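PDB 6CPY: GRMZM2G135359 pseudokinase from Zea mays, which is a receptor-like pseudokinase, seen here as its kinase-like domain without nucleotide, whose family is generally assigned ATP binding and protein kinase activity. Local coordinates for residues A[223-228]-A[276-281]; A[142-147]-A[227-232]. One frame throughout, in Å; residues are numbered along the deposited sequence.

Both contacts lie in the helical C-terminal lobe of the kinase fold and share helix 214-230, the αF helix at its centre. Contact 1 sets the 223-228 part of that helix against helix 269-282; contact 2 sets its C-terminal end, 227-232, against the start of helix 144-164. Their centres are about 11 Å apart, each about 17 Å from the centre of the chain. Leu229 joins them: its CD1 lies 4.1 Å from Cys276 SG and 4.3 Å from Val279 CG2, while its other methyl serves contact 2. The domain was crystallised without nucleotide, and neither contact involves a ligand; between them they join helices 144-164, 214-230 and 269-282.

Contact 1. Residues A[223-228]-A[276-281]; sequences MVLLEI and CEVVRS
Val279 meets Leu225 and Leu226 with one methyl each and carries most of the contact. CG2 takes the Leu225 side, lying 3.6 Å from Leu225 CG and 3.7 Å from Leu225 CD2, and it also comes within 3.8 Å of the backbone N of Leu226. CG1 serves the other neighbour, 3.9 Å from Leu226 CB, with Leu226 CD1 a little farther off. The division follows from the first torsion: with CG1 anti to the backbone N (170°), CG2 lies beside that nitrogen, and the two methyls spread over consecutive residues of the facing helix. Leu225 slants across Val279, whereas Leu226 meets it nearly at right angles. On the residue next to Val279, Val278 CG1 lies 4.0 Å from Leu225 CD2, the two side chains crossing at about a right angle.

Behind these side chains the helix axes run roughly antiparallel, at 148° between their directions and 9.0 Å apart at closest approach. Leu226 and Val279 have the nearest CA atoms, 6.3 Å apart, a close approach that is consistent with a short branched valine here. The helices are αF (214-230) and αH (269-282) of the protein kinase C-lobe. Others close the surroundings: Met300 of helix 293-304 touches both Leu225 and Val278, while in helix 240-250 Val246 packs on Leu226 and Phe250 on Val279.

Two polar side chains of the αH segment bond away from this face: Ser281 OG to Glu277 O within its own helix, and Arg280 to Asp284. The contact itself is made between buried aliphatic groups, whose attraction is dispersive and hydrophobic, so shape complementarity, rather than directional bonding across the two segments, probably governs their fit.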
# COMPACT_ATOMS: atom_id res chain seq x y z
N MET A 223 1.55 -7.29 12.21
CA MET A 223 1.36 -6.07 12.99
C MET A 223 0.14 -5.28 12.54
O MET A 223 -0.59 -4.70 13.37
CB MET A 223 2.62 -5.19 12.92
CG MET A 223 3.82 -5.82 13.63
SD MET A 223 3.57 -5.96 15.40
CE MET A 223 3.89 -4.28 15.94
N VAL A 224 -0.08 -5.23 11.23
CA VAL A 224 -1.23 -4.52 10.67
C VAL A 224 -2.53 -5.27 11.00
O VAL A 224 -3.55 -4.66 11.32
CB VAL A 224 -1.08 -4.29 9.15
CG1 VAL A 224 -2.39 -3.80 8.54
CG2 VAL A 224 0.03 -3.28 8.87
N LEU A 225 -2.49 -6.60 10.90
CA LEU A 225 -3.64 -7.42 11.29
C LEU A 225 -3.96 -7.19 12.78
O LEU A 225 -5.13 -7.00 13.16
CB LEU A 225 -3.39 -8.90 10.99
CG LEU A 225 -4.49 -9.87 11.44
CD1 LEU A 225 -5.83 -9.48 10.86
CD2 LEU A 225 -4.13 -11.30 11.06
N LEU A 226 -2.93 -7.18 13.63
CA LEU A 226 -3.12 -6.88 15.06
C LEU A 226 -3.74 -5.50 15.28
O LEU A 226 -4.60 -5.32 16.14
CB LEU A 226 -1.78 -6.97 15.81
CG LEU A 226 -1.87 -6.83 17.34
CD1 LEU A 226 -2.74 -7.95 17.90
CD2 LEU A 226 -0.48 -6.85 17.96
N GLU A 227 -3.30 -4.53 14.49
CA GLU A 227 -3.83 -3.17 14.55
C GLU A 227 -5.29 -3.12 14.12
O GLU A 227 -6.10 -2.44 14.75
CB GLU A 227 -2.97 -2.25 13.68
CG GLU A 227 -3.36 -0.79 13.72
CD GLU A 227 -2.60 0.04 12.69
OE1 GLU A 227 -1.59 -0.47 12.15
OE2 GLU A 227 -3.00 1.19 12.44
N ILE A 228 -5.63 -3.86 13.08
CA ILE A 228 -7.01 -3.93 12.61
C ILE A 228 -7.90 -4.56 13.69
O ILE A 228 -9.02 -4.11 13.93
CB ILE A 228 -7.09 -4.74 11.29
CG1 ILE A 228 -6.46 -3.95 10.13
CG2 ILE A 228 -8.52 -5.11 10.98
CD1 ILE A 228 -6.13 -4.76 8.90
N CYS A 276 -5.93 -14.07 15.70
CA CYS A 276 -4.84 -13.74 16.62
C CYS A 276 -3.70 -14.78 16.58
O CYS A 276 -2.54 -14.44 16.81
CB CYS A 276 -5.35 -13.55 18.05
SG CYS A 276 -6.36 -12.07 18.26
N GLU A 277 -4.01 -16.04 16.27
CA GLU A 277 -2.97 -17.05 16.05
C GLU A 277 -2.14 -16.73 14.80
O GLU A 277 -0.91 -16.85 14.81
CB GLU A 277 -3.57 -18.46 15.96
CG GLU A 277 -4.15 -18.94 17.28
CD GLU A 277 -5.02 -20.19 17.17
OE1 GLU A 277 -5.44 -20.54 16.04
OE2 GLU A 277 -5.28 -20.82 18.22
N VAL A 278 -2.81 -16.29 13.73
CA VAL A 278 -2.10 -15.81 12.53
C VAL A 278 -1.15 -14.69 12.90
O VAL A 278 0.02 -14.73 12.52
CB VAL A 278 -3.06 -15.33 11.42
CG1 VAL A 278 -2.28 -14.70 10.26
CG2 VAL A 278 -3.93 -16.47 10.94
N VAL A 279 -1.64 -13.70 13.65
CA VAL A 279 -0.78 -12.61 14.12
C VAL A 279 0.46 -13.19 14.81
O VAL A 279 1.58 -12.82 14.47
CB VAL A 279 -1.50 -11.65 15.09
CG1 VAL A 279 -0.52 -10.69 15.73
CG2 VAL A 279 -2.61 -10.88 14.38
N ARG A 280 0.24 -14.08 15.77
CA ARG A 280 1.36 -14.59 16.57
C ARG A 280 2.44 -15.25 15.70
O ARG A 280 3.63 -15.05 15.94
CB ARG A 280 0.87 -15.57 17.65
CG ARG A 280 1.96 -16.13 18.55
CD ARG A 280 2.77 -15.06 19.28
NE ARG A 280 3.86 -15.68 20.03
CZ ARG A 280 5.03 -16.07 19.51
NH1 ARG A 280 5.29 -15.90 18.22
NH2 ARG A 280 5.95 -16.63 20.29
N SER A 281 2.02 -16.03 14.71
CA SER A 281 2.96 -16.70 13.80
C SER A 281 3.78 -15.68 13.01
O SER A 281 5.01 -15.80 12.91
CB SER A 281 2.22 -17.61 12.82
OG SER A 281 1.48 -18.60 13.52

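Contact 2. Residues A[142-147]-A[227-232]; sequences LDWMAR and EILTGR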
# COMPACT_ATOMS: atom_id res chain seq x y z
N LEU A 142 -14.99 1.01 11.25
CA LEU A 142 -15.15 -0.16 10.40
C LEU A 142 -15.69 -1.33 11.23
O LEU A 142 -15.14 -1.61 12.29
CB LEU A 142 -13.78 -0.52 9.82
CG LEU A 142 -13.14 0.56 8.93
CD1 LEU A 142 -11.66 0.26 8.76
CD2 LEU A 142 -13.84 0.62 7.58
N ASP A 143 -16.75 -2.00 10.77
CA ASP A 143 -17.30 -3.16 11.49
C ASP A 143 -16.51 -4.45 11.24
O ASP A 143 -15.52 -4.43 10.52
CB ASP A 143 -18.79 -3.34 11.22
CG ASP A 143 -19.11 -3.71 9.77
OD1 ASP A 143 -18.21 -4.04 8.96
OD2 ASP A 143 -20.32 -3.67 9.46
N TRP A 144 -16.92 -5.56 11.86
CA TRP A 144 -16.20 -6.82 11.75
C TRP A 144 -15.98 -7.26 10.30
O TRP A 144 -14.85 -7.55 9.91
CB TRP A 144 -16.91 -7.92 12.55
CG TRP A 144 -16.22 -9.21 12.50
CD1 TRP A 144 -16.61 -10.33 11.83
CD2 TRP A 144 -15.01 -9.54 13.16
NE1 TRP A 144 -15.71 -11.34 12.04
CE2 TRP A 144 -14.71 -10.88 12.84
CE3 TRP A 144 -14.14 -8.83 13.99
CZ2 TRP A 144 -13.59 -11.53 13.35
CZ3 TRP A 144 -13.02 -9.47 14.48
CH2 TRP A 144 -12.75 -10.80 14.15
N MET A 145 -17.04 -7.29 9.50
CA MET A 145 -16.93 -7.80 8.14
C MET A 145 -16.06 -6.88 7.29
O MET A 145 -15.27 -7.35 6.48
CB MET A 145 -18.30 -8.01 7.49
CG MET A 145 -19.09 -9.17 8.08
SD MET A 145 -18.16 -10.70 8.14
CE MET A 145 -17.69 -10.86 6.42
N ALA A 146 -16.20 -5.58 7.48
CA ALA A 146 -15.34 -4.62 6.80
C ALA A 146 -13.87 -4.87 7.13
O ALA A 146 -13.02 -4.89 6.24
CB ALA A 146 -15.73 -3.20 7.16
N ARG A 147 -13.57 -5.10 8.41
CA ARG A 147 -12.20 -5.37 8.82
C ARG A 147 -11.65 -6.69 8.27
O ARG A 147 -10.49 -6.76 7.92
CB ARG A 147 -12.08 -5.30 10.33
CG ARG A 147 -12.35 -3.90 10.83
CD ARG A 147 -11.84 -3.65 12.23
NE ARG A 147 -12.49 -2.47 12.78
CZ ARG A 147 -12.07 -1.78 13.84
NH1 ARG A 147 -10.97 -2.12 14.49
NH2 ARG A 147 -12.79 -0.75 14.25
N GLU A 227 -3.30 -4.53 14.49
CA GLU A 227 -3.83 -3.17 14.55
C GLU A 227 -5.29 -3.12 14.12
O GLU A 227 -6.10 -2.44 14.75
CB GLU A 227 -2.97 -2.25 13.68
CG GLU A 227 -3.36 -0.79 13.72
CD GLU A 227 -2.60 0.04 12.69
OE1 GLU A 227 -1.59 -0.47 12.15
OE2 GLU A 227 -3.00 1.19 12.44
N ILE A 228 -5.63 -3.86 13.08
CA ILE A 228 -7.01 -3.93 12.61
C ILE A 228 -7.90 -4.56 13.69
O ILE A 228 -9.02 -4.11 13.93
CB ILE A 228 -7.09 -4.74 11.29
CG1 ILE A 228 -6.46 -3.95 10.13
CG2 ILE A 228 -8.52 -5.11 10.98
CD1 ILE A 228 -6.13 -4.76 8.90
N LEU A 229 -7.39 -5.60 14.35
CA LEU A 229 -8.16 -6.30 15.38
C LEU A 229 -8.33 -5.53 16.69
O LEU A 229 -9.38 -5.64 17.33
CB LEU A 229 -7.52 -7.65 15.66
CG LEU A 229 -7.63 -8.68 14.55
CD1 LEU A 229 -6.71 -9.85 14.88
CD2 LEU A 229 -9.06 -9.18 14.35
N THR A 230 -7.31 -4.79 17.10
CA THR A 230 -7.27 -4.15 18.42
C THR A 230 -7.53 -2.65 18.38
O THR A 230 -7.89 -2.05 19.39
CB THR A 230 -5.91 -4.36 19.12
OG1 THR A 230 -4.87 -3.72 18.37
CG2 THR A 230 -5.59 -5.80 19.27
N GLY A 231 -7.31 -2.05 17.22
CA GLY A 231 -7.30 -0.60 17.10
C GLY A 231 -6.10 0.09 17.74
O GLY A 231 -6.14 1.31 17.90
N ARG A 232 -5.05 -0.66 18.08
CA ARG A 232 -3.86 -0.12 18.75
C ARG A 232 -2.60 -0.21 17.88
O ARG A 232 -2.41 -1.18 17.14
CB ARG A 232 -3.60 -0.87 20.06
CG ARG A 232 -4.70 -0.74 21.10
CD ARG A 232 -4.60 -1.88 22.10
NE ARG A 232 -5.56 -1.79 23.20
CZ ARG A 232 -5.35 -1.14 24.35
NH1 ARG A 232 -4.21 -0.50 24.58
NH2 ARG A 232 -6.30 -1.14 25.28
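Arg147 reaches from the first turn of helix 144-164 to the backbone of Ile228, linking the start of αE to the end of αF in the kinase C-lobe. The Leu142, Trp144 and Arg147 spacing matches the Leu-x-Trp-x-x-Arg pattern familiar at this helix start in plant receptor-like kinases. CB of Arg147 rests 3.6 Å from Ile228 CG2, and CG passes the same methyl. The chain is extended from CG to NE, which carries CD past the methyl to 3.3 Å from Ile228 O. The guanidinium then works in its own plane. NE and NH2 grip Leu142 O side-on, at 2.8 and 3.2 Å; the NH2 hydrogen bond uses a lone pair, while NE comes from above the carbonyl plane. NH1 donates to Ile228 O over 2.8 Å, nearly straight at 162°. Asp261 pairs with NH1 and Ser263 bonds NH2, so the buried charge is answered and the group's rotation fixed. A leucine in place of Arg147 would probably leave Leu142 O and Ile228 O without these donors and Asp261 without its positive mate.

Beside this polar bridge, Trp144 brings the CZ3-CH2 end of its ring obliquely to Leu229 CD2, with both ring carbons 4.0 Å from that methyl. Helix 214-230 finishes here: Gly231 takes positive phi (71°), and Arg232 N turns back to Thr230 OG1 in an ST turn. At the start of helix 144-164, Asp143 is the N-cap, its OD1 accepting from Ala146 N at 2.9 Å.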